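Local coordinates for SOXX (Paracoccus pantotrophus, PDB 2C1D), which binds a covalently attached heme c and, as part of the SoxXA cytochrome complex of sulfur oxidation, probably transfers electrons, at residues Ile47-Asp52 / Pro62-Gly67; Gly13-Ser18 / Gln74-Val79; Arg31-Asn36 / Glu126-Phe131. All blocks are in the same frame, centred on the assembly; numbering follows the deposited sequence.

Contact 1: residues Ile47-Asp52 / Pro62-Gly67; sequences IGALPD and PLDGAG. With HEC (heme c), chain O.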
loop_
_atom_site.group_PDB
_atom_site.type_symbol
_atom_site.label_atom_id
_atom_site.label_comp_id
_atom_site.label_asym_id
_atom_site.label_seq_id
_atom_site.Cartn_x
_atom_site.Cartn_y
_atom_site.Cartn_z
ATOM N N ILE B 47 18.335 9.580 -13.130
ATOM C CA ILE B 47 19.223 9.549 -14.278
ATOM C C ILE B 47 19.579 10.987 -14.610
ATOM O O ILE B 47 18.817 11.708 -15.265
ATOM C CB ILE B 47 18.568 8.851 -15.493
ATOM C CG1 ILE B 47 17.954 7.502 -15.105
ATOM C CG2 ILE B 47 19.607 8.667 -16.594
ATOM C CD1 ILE B 47 17.263 6.796 -16.247
ATOM N N GLY B 48 20.721 11.432 -14.102
ATOM C CA GLY B 48 21.171 12.801 -14.321
ATOM C C GLY B 48 21.314 13.191 -15.780
ATOM O O GLY B 48 21.032 14.327 -16.155
ATOM N N ALA B 49 21.702 12.236 -16.613
ATOM C CA ALA B 49 21.810 12.458 -18.050
ATOM C C ALA B 49 20.471 12.763 -18.711
ATOM O O ALA B 49 20.436 13.221 -19.841
ATOM C CB ALA B 49 22.453 11.260 -18.719
ATOM N N LEU B 50 19.359 12.494 -18.034
ATOM C CA LEU B 50 18.045 12.824 -18.590
ATOM C C LEU B 50 17.355 13.848 -17.671
ATOM O O LEU B 50 16.504 13.467 -16.858
ATOM C CB LEU B 50 17.202 11.550 -18.695
ATOM C CG LEU B 50 17.264 10.562 -19.879
ATOM C CD1 LEU B 50 18.350 10.821 -20.871
ATOM C CD2 LEU B 50 17.339 9.131 -19.375
ATOM N N PRO B 51 17.698 15.132 -17.791
ATOM C CA PRO B 51 17.193 16.166 -16.864
ATOM C C PRO B 51 15.698 16.507 -16.988
ATOM O O PRO B 51 15.107 17.135 -16.093
ATOM C CB PRO B 51 18.052 17.403 -17.216
ATOM C CG PRO B 51 18.423 17.209 -18.633
ATOM C CD PRO B 51 18.595 15.712 -18.807
ATOM N N ASP B 52 15.074 16.102 -18.075
ATOM C CA ASP B 52 13.670 16.476 -18.267
ATOM C C ASP B 52 12.691 15.455 -17.711
ATOM O O ASP B 52 11.477 15.723 -17.711
ATOM C CB ASP B 52 13.388 16.764 -19.727
ATOM C CG ASP B 52 14.171 17.984 -20.253
ATOM O OD1 ASP B 52 14.639 18.852 -19.454
ATOM O OD2 ASP B 52 14.365 18.148 -21.470
ATOM N N PRO B 62 21.638 6.769 -8.409
ATOM C CA PRO B 62 21.486 7.154 -9.810
ATOM C C PRO B 62 22.174 6.182 -10.756
ATOM O O PRO B 62 23.110 5.480 -10.357
ATOM C CB PRO B 62 22.147 8.543 -9.870
ATOM C CG PRO B 62 22.034 9.060 -8.497
ATOM C CD PRO B 62 22.207 7.872 -7.605
ATOM N N LEU B 63 21.690 6.150 -11.988
ATOM C CA LEU B 63 22.206 5.249 -13.006
ATOM C C LEU B 63 23.413 5.847 -13.723
ATOM O O LEU B 63 24.096 5.154 -14.472
ATOM C CB LEU B 63 21.103 4.912 -14.019
ATOM C CG LEU B 63 20.074 3.927 -13.483
ATOM C CD1 LEU B 63 19.029 3.606 -14.569
ATOM C CD2 LEU B 63 20.799 2.677 -12.997
ATOM N N ASP B 64 23.683 7.122 -13.497
ATOM C CA ASP B 64 24.827 7.741 -14.150
ATOM C C ASP B 64 26.066 6.981 -13.718
ATOM O O ASP B 64 26.201 6.584 -12.550
ATOM C CB ASP B 64 24.909 9.212 -13.818
ATOM C CG ASP B 64 23.601 9.912 -14.055
ATOM O OD1 ASP B 64 22.736 9.838 -13.151
ATOM O OD2 ASP B 64 23.342 10.513 -15.125
ATOM N N GLY B 65 26.923 6.695 -14.693
ATOM C CA GLY B 65 28.159 5.976 -14.436
ATOM C C GLY B 65 28.027 4.462 -14.437
ATOM O O GLY B 65 29.018 3.776 -14.246
ATOM N N ALA B 66 26.838 3.902 -14.657
ATOM C CA ALA B 66 26.734 2.433 -14.666
ATOM C C ALA B 66 27.507 1.835 -15.859
ATOM O O ALA B 66 27.919 0.688 -15.818
ATOM C CB ALA B 66 25.246 1.950 -14.660
ATOM N N GLY B 67 27.700 2.626 -16.906
ATOM C CA GLY B 67 28.509 2.231 -18.050
ATOM C C GLY B 67 29.978 1.997 -17.690
ATOM O O GLY B 67 30.664 1.260 -18.395
HETATM FE FE HEC O . 17.578 -0.948 -10.793
HETATM C CHA HEC O . 20.437 -1.717 -9.098
HETATM C CHB HEC O . 19.334 -0.572 -13.661
HETATM C CHC HEC O . 14.679 -0.472 -12.478
HETATM C CHD HEC O . 15.797 -0.912 -7.822
HETATM N NA HEC O . 19.533 -1.142 -11.293
HETATM C C1A HEC O . 20.552 -1.411 -10.429
HETATM C C2A HEC O . 21.789 -1.333 -11.174
HETATM C C3A HEC O . 21.493 -1.011 -12.450
HETATM C C4A HEC O . 20.049 -0.895 -12.534
HETATM C CMA HEC O . 22.422 -0.794 -13.658
HETATM C CAA HEC O . 23.155 -1.603 -10.541
HETATM C CBA HEC O . 23.539 -0.519 -9.544
HETATM C CGA HEC O . 24.142 0.567 -10.351
HETATM O O1A HEC O . 25.235 0.310 -10.902
HETATM O O2A HEC O . 23.554 1.668 -10.461
HETATM N NB HEC O . 17.105 -0.566 -12.675
HETATM C C1B HEC O . 17.976 -0.525 -13.742
HETATM C C2B HEC O . 17.211 -0.444 -14.975
HETATM C C3B HEC O . 15.916 -0.399 -14.652
HETATM C C4B HEC O . 15.836 -0.493 -13.205
HETATM C CMB HEC O . 17.831 -0.329 -16.375
HETATM C CAB HEC O . 14.727 -0.316 -15.655
HETATM C CBB HEC O . 14.795 -1.325 -16.591
HETATM N NC HEC O . 15.564 -0.710 -10.251
HETATM C C1C HEC O . 14.548 -0.536 -11.123
HETATM C C2C HEC O . 13.326 -0.338 -10.347
HETATM C C3C HEC O . 13.606 -0.608 -9.062
HETATM C C4C HEC O . 15.057 -0.740 -8.977
HETATM C CMC HEC O . 11.915 -0.279 -10.956
HETATM C CAC HEC O . 12.657 -0.582 -7.808
HETATM C CBC HEC O . 11.544 -1.330 -7.790
HETATM N ND HEC O . 18.034 -1.290 -8.765
HETATM C C1D HEC O . 17.146 -1.188 -7.703
HETATM C C2D HEC O . 17.866 -1.424 -6.471
HETATM C C3D HEC O . 19.321 -1.674 -6.884
HETATM C C4D HEC O . 19.321 -1.557 -8.316
HETATM C CMD HEC O . 17.306 -1.425 -5.022
HETATM C CAD HEC O . 20.561 -1.963 -5.989
HETATM C CBD HEC O . 20.697 -3.477 -5.840
HETATM C CGD HEC O . 20.713 -3.908 -4.387
HETATM O O1D HEC O . 19.665 -4.442 -3.889
HETATM O O2D HEC O . 21.793 -3.697 -3.755
#

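Contact 2: residues Gly13-Ser18 / Gln74-Val79; sequences GAVEAS and QLRGIV. With HEC (heme c), chain O.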
loop_
_atom_site.group_PDB
_atom_site.type_symbol
_atom_site.label_atom_id
_atom_site.label_comp_id
_atom_site.label_asym_id
_atom_site.label_seq_id
_atom_site.Cartn_x
_atom_site.Cartn_y
_atom_site.Cartn_z
ATOM N N GLY B 13 25.690 -13.566 -12.316
ATOM C CA GLY B 13 24.742 -12.539 -12.728
ATOM C C GLY B 13 24.830 -12.067 -14.171
ATOM O O GLY B 13 23.861 -11.495 -14.679
ATOM N N ALA B 14 25.978 -12.279 -14.821
ATOM C CA ALA B 14 26.256 -11.766 -16.167
ATOM C C ALA B 14 25.639 -12.643 -17.252
ATOM O O ALA B 14 25.479 -13.849 -17.078
ATOM C CB ALA B 14 27.785 -11.633 -16.399
ATOM N N VAL B 15 25.268 -12.020 -18.366
ATOM C CA VAL B 15 24.742 -12.747 -19.524
ATOM C C VAL B 15 25.589 -12.359 -20.715
ATOM O O VAL B 15 25.495 -11.251 -21.218
ATOM C CB VAL B 15 23.246 -12.421 -19.777
ATOM C CG1 VAL B 15 22.736 -13.093 -21.043
ATOM C CG2 VAL B 15 22.436 -12.849 -18.591
ATOM N N GLU B 16 26.426 -13.278 -21.164
ATOM C CA GLU B 16 27.452 -12.954 -22.154
ATOM C C GLU B 16 26.882 -12.736 -23.544
ATOM O O GLU B 16 27.372 -11.883 -24.267
ATOM C CB GLU B 16 28.537 -14.048 -22.204
ATOM C CG GLU B 16 29.371 -14.136 -20.930
ATOM C CD GLU B 16 30.268 -12.924 -20.708
ATOM O OE1 GLU B 16 30.467 -12.538 -19.521
ATOM O OE2 GLU B 16 30.784 -12.361 -21.709
ATOM N N ALA B 17 25.829 -13.469 -23.886
ATOM C CA ALA B 17 25.289 -13.467 -25.246
ATOM C C ALA B 17 24.048 -12.554 -25.392
ATOM O O ALA B 17 23.202 -12.481 -24.492
ATOM C CB ALA B 17 24.922 -14.880 -25.642
ATOM N N SER B 18 23.963 -11.878 -26.534
ATOM C CA SER B 18 22.806 -11.051 -26.876
ATOM C C SER B 18 21.564 -11.897 -26.783
ATOM O O SER B 18 21.552 -13.066 -27.198
ATOM C CB SER B 18 22.927 -10.504 -28.299
ATOM O OG SER B 18 21.803 -9.715 -28.652
ATOM N N GLN B 74 27.361 -7.807 -17.815
ATOM C CA GLN B 74 26.818 -7.607 -16.478
ATOM C C GLN B 74 25.507 -6.812 -16.538
ATOM O O GLN B 74 24.561 -7.139 -15.847
ATOM C CB GLN B 74 27.851 -6.922 -15.599
ATOM C CG GLN B 74 28.971 -7.887 -15.257
ATOM C CD GLN B 74 30.170 -7.253 -14.576
ATOM O OE1 GLN B 74 30.529 -6.095 -14.832
ATOM N NE2 GLN B 74 30.806 -8.030 -13.717
ATOM N N LEU B 75 25.485 -5.766 -17.362
ATOM C CA LEU B 75 24.332 -4.886 -17.451
ATOM C C LEU B 75 23.152 -5.682 -17.993
ATOM O O LEU B 75 22.055 -5.549 -17.491
ATOM C CB LEU B 75 24.638 -3.655 -18.303
ATOM C CG LEU B 75 25.655 -2.652 -17.732
ATOM C CD1 LEU B 75 26.087 -1.658 -18.786
ATOM C CD2 LEU B 75 25.094 -1.916 -16.518
ATOM N N ARG B 76 23.390 -6.565 -18.967
ATOM C CA ARG B 76 22.309 -7.389 -19.535
ATOM C C ARG B 76 21.678 -8.258 -18.470
ATOM O O ARG B 76 20.452 -8.327 -18.335
ATOM C CB ARG B 76 22.848 -8.240 -20.697
ATOM C CG ARG B 76 21.892 -9.264 -21.301
ATOM C CD ARG B 76 22.516 -10.019 -22.487
ATOM N NE ARG B 76 22.866 -9.081 -23.546
ATOM C CZ ARG B 76 24.099 -8.772 -23.953
ATOM N NH1 ARG B 76 25.194 -9.305 -23.412
ATOM N NH2 ARG B 76 24.234 -7.895 -24.924
ATOM N N GLY B 77 22.530 -8.915 -17.688
ATOM C CA GLY B 77 22.061 -9.768 -16.623
ATOM C C GLY B 77 21.316 -9.012 -15.526
ATOM O O GLY B 77 20.377 -9.544 -14.984
ATOM N N ILE B 78 21.728 -7.780 -15.225
ATOM C CA ILE B 78 21.065 -6.944 -14.200
ATOM C C ILE B 78 19.677 -6.497 -14.691
ATOM O O ILE B 78 18.687 -6.578 -13.963
ATOM C CB ILE B 78 21.957 -5.717 -13.854
ATOM C CG1 ILE B 78 23.127 -6.167 -12.969
ATOM C CG2 ILE B 78 21.170 -4.627 -13.141
ATOM C CD1 ILE B 78 24.232 -5.138 -12.777
ATOM N N VAL B 79 19.598 -6.055 -15.935
ATOM C CA VAL B 79 18.299 -5.679 -16.525
ATOM C C VAL B 79 17.344 -6.866 -16.640
ATOM O O VAL B 79 16.180 -6.768 -16.229
ATOM C CB VAL B 79 18.475 -4.935 -17.863
ATOM C CG1 VAL B 79 17.140 -4.491 -18.436
ATOM C CG2 VAL B 79 19.339 -3.689 -17.656
HETATM FE FE HEC O . 17.578 -0.948 -10.793
HETATM C CHA HEC O . 20.437 -1.717 -9.098
HETATM C CHB HEC O . 19.334 -0.572 -13.661
HETATM C CHC HEC O . 14.679 -0.472 -12.478
HETATM C CHD HEC O . 15.797 -0.912 -7.822
HETATM N NA HEC O . 19.533 -1.142 -11.293
HETATM C C1A HEC O . 20.552 -1.411 -10.429
HETATM C C2A HEC O . 21.789 -1.333 -11.174
HETATM C C3A HEC O . 21.493 -1.011 -12.450
HETATM C C4A HEC O . 20.049 -0.895 -12.534
HETATM C CMA HEC O . 22.422 -0.794 -13.658
HETATM C CAA HEC O . 23.155 -1.603 -10.541
HETATM C CBA HEC O . 23.539 -0.519 -9.544
HETATM C CGA HEC O . 24.142 0.567 -10.351
HETATM O O1A HEC O . 25.235 0.310 -10.902
HETATM O O2A HEC O . 23.554 1.668 -10.461
HETATM N NB HEC O . 17.105 -0.566 -12.675
HETATM C C1B HEC O . 17.976 -0.525 -13.742
HETATM C C2B HEC O . 17.211 -0.444 -14.975
HETATM C C3B HEC O . 15.916 -0.399 -14.652
HETATM C C4B HEC O . 15.836 -0.493 -13.205
HETATM C CMB HEC O . 17.831 -0.329 -16.375
HETATM C CAB HEC O . 14.727 -0.316 -15.655
HETATM C CBB HEC O . 14.795 -1.325 -16.591
HETATM N NC HEC O . 15.564 -0.710 -10.251
HETATM C C1C HEC O . 14.548 -0.536 -11.123
HETATM C C2C HEC O . 13.326 -0.338 -10.347
HETATM C C3C HEC O . 13.606 -0.608 -9.062
HETATM C C4C HEC O . 15.057 -0.740 -8.977
HETATM C CMC HEC O . 11.915 -0.279 -10.956
HETATM C CAC HEC O . 12.657 -0.582 -7.808
HETATM C CBC HEC O . 11.544 -1.330 -7.790
HETATM N ND HEC O . 18.034 -1.290 -8.765
HETATM C C1D HEC O . 17.146 -1.188 -7.703
HETATM C C2D HEC O . 17.866 -1.424 -6.471
HETATM C C3D HEC O . 19.321 -1.674 -6.884
HETATM C C4D HEC O . 19.321 -1.557 -8.316
HETATM C CMD HEC O . 17.306 -1.425 -5.022
HETATM C CAD HEC O . 20.561 -1.963 -5.989
HETATM C CBD HEC O . 20.697 -3.477 -5.840
HETATM C CGD HEC O . 20.713 -3.908 -4.387
HETATM O O1D HEC O . 19.665 -4.442 -3.889
HETATM O O2D HEC O . 21.793 -3.697 -3.755
#

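Contact 3: residues Arg31-Asn36 / Glu126-Phe131; sequences RIMTTN and EDVVAF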
loop_
_atom_site.group_PDB
_atom_site.type_symbol
_atom_site.label_atom_id
_atom_site.label_comp_id
_atom_site.label_asym_id
_atom_site.label_seq_id
_atom_site.Cartn_x
_atom_site.Cartn_y
_atom_site.Cartn_z
ATOM N N ARG B 31 13.609 5.637 -24.064
ATOM C CA ARG B 31 12.140 5.631 -24.047
ATOM C C ARG B 31 11.633 4.536 -23.112
ATOM O O ARG B 31 10.757 4.776 -22.285
ATOM C CB ARG B 31 11.567 5.439 -25.453
ATOM C CG ARG B 31 10.055 5.714 -25.539
ATOM C CD ARG B 31 9.492 5.441 -26.907
ATOM N NE ARG B 31 9.427 4.010 -27.072
ATOM C CZ ARG B 31 8.398 3.267 -26.679
ATOM N NH1 ARG B 31 7.275 3.820 -26.176
ATOM N NH2 ARG B 31 8.475 1.967 -26.818
ATOM N N ILE B 32 12.205 3.342 -23.240
ATOM C CA ILE B 32 11.817 2.202 -22.426
ATOM C C ILE B 32 12.036 2.512 -20.944
ATOM O O ILE B 32 11.205 2.201 -20.109
ATOM C CB ILE B 32 12.612 0.946 -22.882
ATOM C CG1 ILE B 32 12.164 0.518 -24.291
ATOM C CG2 ILE B 32 12.457 -0.212 -21.898
ATOM C CD1 ILE B 32 13.194 -0.268 -25.058
ATOM N N MET B 33 13.159 3.145 -20.626
ATOM C CA MET B 33 13.546 3.375 -19.239
ATOM C C MET B 33 12.678 4.442 -18.545
ATOM O O MET B 33 12.622 4.496 -17.307
ATOM C CB MET B 33 15.031 3.761 -19.171
ATOM C CG MET B 33 15.995 2.622 -19.573
ATOM S SD MET B 33 17.652 3.267 -19.865
ATOM C CE MET B 33 18.166 3.515 -18.214
ATOM N N THR B 34 11.995 5.267 -19.337
ATOM C CA THR B 34 11.284 6.432 -18.803
ATOM C C THR B 34 9.792 6.394 -19.094
ATOM O O THR B 34 9.078 7.406 -18.933
ATOM C CB THR B 34 11.901 7.689 -19.360
ATOM O OG1 THR B 34 11.887 7.649 -20.798
ATOM C CG2 THR B 34 13.401 7.757 -18.982
ATOM N N THR B 35 9.320 5.212 -19.498
ATOM C CA THR B 35 7.911 4.992 -19.753
ATOM C C THR B 35 7.379 4.059 -18.659
ATOM O O THR B 35 7.943 2.970 -18.419
ATOM C CB THR B 35 7.693 4.390 -21.158
ATOM O OG1 THR B 35 8.180 5.295 -22.173
ATOM C CG2 THR B 35 6.184 4.227 -21.437
ATOM N N ASN B 36 6.294 4.476 -18.008
ATOM C CA ASN B 36 5.789 3.784 -16.816
ATOM C C ASN B 36 5.444 2.294 -17.008
ATOM O O ASN B 36 5.663 1.473 -16.126
ATOM C CB ASN B 36 4.577 4.534 -16.238
ATOM C CG ASN B 36 4.910 5.968 -15.822
ATOM O OD1 ASN B 36 6.050 6.414 -15.932
ATOM N ND2 ASN B 36 3.896 6.706 -15.381
ATOM N N GLU B 126 17.887 -5.317 -24.715
ATOM C CA GLU B 126 19.105 -4.971 -25.445
ATOM C C GLU B 126 19.210 -3.465 -25.661
ATOM O O GLU B 126 20.311 -2.891 -25.589
ATOM C CB GLU B 126 19.167 -5.710 -26.793
ATOM C CG GLU B 126 19.347 -7.222 -26.656
ATOM C CD GLU B 126 20.627 -7.635 -25.956
ATOM O OE1 GLU B 126 21.658 -6.968 -26.168
ATOM O OE2 GLU B 126 20.606 -8.621 -25.188
ATOM N N ASP B 127 18.059 -2.832 -25.915
ATOM C CA ASP B 127 17.951 -1.402 -26.108
ATOM C C ASP B 127 18.300 -0.622 -24.823
ATOM O O ASP B 127 18.980 0.425 -24.881
ATOM C CB ASP B 127 16.531 -1.029 -26.579
ATOM C CG ASP B 127 16.220 -1.484 -28.018
ATOM O OD1 ASP B 127 17.118 -1.916 -28.773
ATOM O OD2 ASP B 127 15.065 -1.419 -28.503
ATOM N N VAL B 128 17.857 -1.138 -23.677
ATOM C CA VAL B 128 18.131 -0.516 -22.389
ATOM C C VAL B 128 19.638 -0.662 -22.104
ATOM O O VAL B 128 20.295 0.302 -21.776
ATOM C CB VAL B 128 17.294 -1.139 -21.280
ATOM C CG1 VAL B 128 17.822 -0.729 -19.884
ATOM C CG2 VAL B 128 15.813 -0.722 -21.451
ATOM N N VAL B 129 20.170 -1.865 -22.287
ATOM C CA VAL B 129 21.597 -2.136 -22.097
ATOM C C VAL B 129 22.480 -1.196 -22.923
ATOM O O VAL B 129 23.467 -0.672 -22.407
ATOM C CB VAL B 129 21.942 -3.600 -22.413
ATOM C CG1 VAL B 129 23.450 -3.819 -22.489
ATOM C CG2 VAL B 129 21.361 -4.519 -21.379
ATOM N N ALA B 130 22.117 -0.975 -24.185
ATOM C CA ALA B 130 22.907 -0.148 -25.082
ATOM C C ALA B 130 22.964 1.287 -24.571
ATOM O O ALA B 130 23.979 1.977 -24.729
ATOM C CB ALA B 130 22.344 -0.178 -26.479
ATOM N N PHE B 131 21.882 1.739 -23.944
ATOM C CA PHE B 131 21.910 3.056 -23.342
ATOM C C PHE B 131 22.767 3.052 -22.077
ATOM O O PHE B 131 23.543 3.969 -21.879
ATOM C CB PHE B 131 20.522 3.604 -23.040
ATOM C CG PHE B 131 20.564 4.948 -22.414
ATOM C CD1 PHE B 131 20.894 6.059 -23.176
ATOM C CD2 PHE B 131 20.352 5.100 -21.045
ATOM C CE1 PHE B 131 20.982 7.307 -22.596
ATOM C CE2 PHE B 131 20.422 6.347 -20.459
ATOM C CZ PHE B 131 20.731 7.453 -21.230
#

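Contact 1: residues Ile47-Asp52 / Pro62-Gly67
Both carboxylate oxygens of Asp64 are taken up by consecutive backbone N-H groups of the turn Ile47-Leu50. Gly48 N donates to Asp64 OD1 at 2.7 Å, using the syn lone pair of that oxygen, with an N-H...O angle of 156°. Ala49 N reaches Asp64 OD2 at 2.8 Å, nearly in line with the C-O bond, and this second bond is more bent, at 138°. Two bonds to one flat group fix its rotation about CB-CG. An alanine in place of Asp64 would probably leave the N-H groups of Gly48 and Ala49 without these acceptors and the turn freer to shift.

Beside this polar pair lies an apolar one: CD1 of Ile47 meets CD1 of Leu63 at 4.0 Å, the two side chains crossing obliquely. The other branch of Leu63 packs on the cofactor, its CD2 lying 3.6 Å from the heme meso carbon CHB. Leu63 also touches His45, an axial ligand of the heme iron, so the loop contact extends into the heme pocket.

Two beta turns position these groups. The type I turn is closed by Leu50 N to Ile47 O at 2.9 Å and presents the two donors; the type II turn Leu63-Ala66 carries Asp64 at its second position and Gly65, the N-cap of helix 66-69, at its third. Ile47 and Leu63 both rest on Met33 of helix 26-33, and the second loop leads into helix 66-69.

Contact 2: residues Gly13-Ser18 / Gln74-Val79
Val15 and Arg76 make the largest contributions to this contact, in which the N-terminal segment Gly13-Ser18 runs over helix 72-81 of a cytochrome c domain. The polar part is a single hydrogen bond across the segments: Arg76 NH1 donates to Val15 O at 2.9 Å, almost straight at 164°, with the oxygen in the guanidinium plane. The rest of that group is held by acids: NE forms a salt bridge with Glu126 and NH2 another with Glu72. Ala17 and Ser18 pass over one guanidinium face, toward its rim.

The apolar part belongs to the aliphatic stem of Arg76. With CG anti to the backbone N (chi1 174°), the stem runs out to Val15, whose side chain crosses it at about a right angle, Val15 CG1 meeting Arg76 CD at 3.4 Å. The other branch of Val15, CG2, lies 3.7 Å from Gly77 CA. Next to Gly77, Ile78 CG2 packs against heme atom C3A at 3.7 Å, so one short helical segment joins the N-terminal segment to the heme pocket.

Close backbone approach comes third. A side chain at Gly77 would run into Gly13 O; with glycine there, Gly77 CA makes a CA-H...O contact to Gly13 O at 3.2 Å.

Contact 3: residues Arg31-Asn36 / Glu126-Phe131
The end of helix 26-33 meets the flank of helix 122-133, the backbones coming nearest at Met33 and Val128, whose CA atoms are 6.8 Å apart. No hydrogen bond joins the two segments, and the contact is made by side chains. Val128 occupies the middle with both its methyls. Val128 CG2 presses on Ile32 CG2 at 3.4 Å, closer than methyl groups normally pack, while Val128 CG1 lies 3.8 Å from Met33 CG. Ile32 turns its CD1 to the residue before Val128, against Asp127 CB at 3.7 Å, crossing that side chain at about a right angle. The carboxylate of Asp127 has its own partner, the backbone N of Asn25.

Packing of the first helix of the domain against the last is a hallmark of the cytochrome c fold; here helices 26-33 and 122-133 play these parts. Val128 touches the heme, and Met33 packs on Cys41, one of the two covalent heme attachments.

Met33 completes the interface with a Met-aromatic contact. Met33 SD lies 3.5 Å from Phe131 CD2 and 4.6 Å from the ring centroid, in an oblique approach 63° off the ring normal. A bend at chi3 (76°) turns Met33 CE back to lie 3.9 Å from Phe131 CD2. At the helix end, Arg31 O accepts from both Thr34 N and Thr35 OG1, which come from opposite faces of its carbonyl plane.

The three contacts each touch the same heme and illustrate how a small cytochrome with four short helices and no strands is tied together by few elements. Contact 1 is nested in the chain inside the loops closed by the other two, whereas contacts 2 and 3 interlock, their segments alternating along the sequence. Centres lie about 12 Å apart for contacts 1 and 3, 15 Å for contacts 2 and 3, and 19 Å for contacts 1 and 2. Leu50 packs on Phe131 between contacts 1 and 3; between contacts 2 and 3, Val129 packs on Arg76, and the Arg76-Glu126 salt bridge joins helices 72-81 and 122-133. Helices 26-33, 66-69, 72-81 and 122-133 are thereby linked.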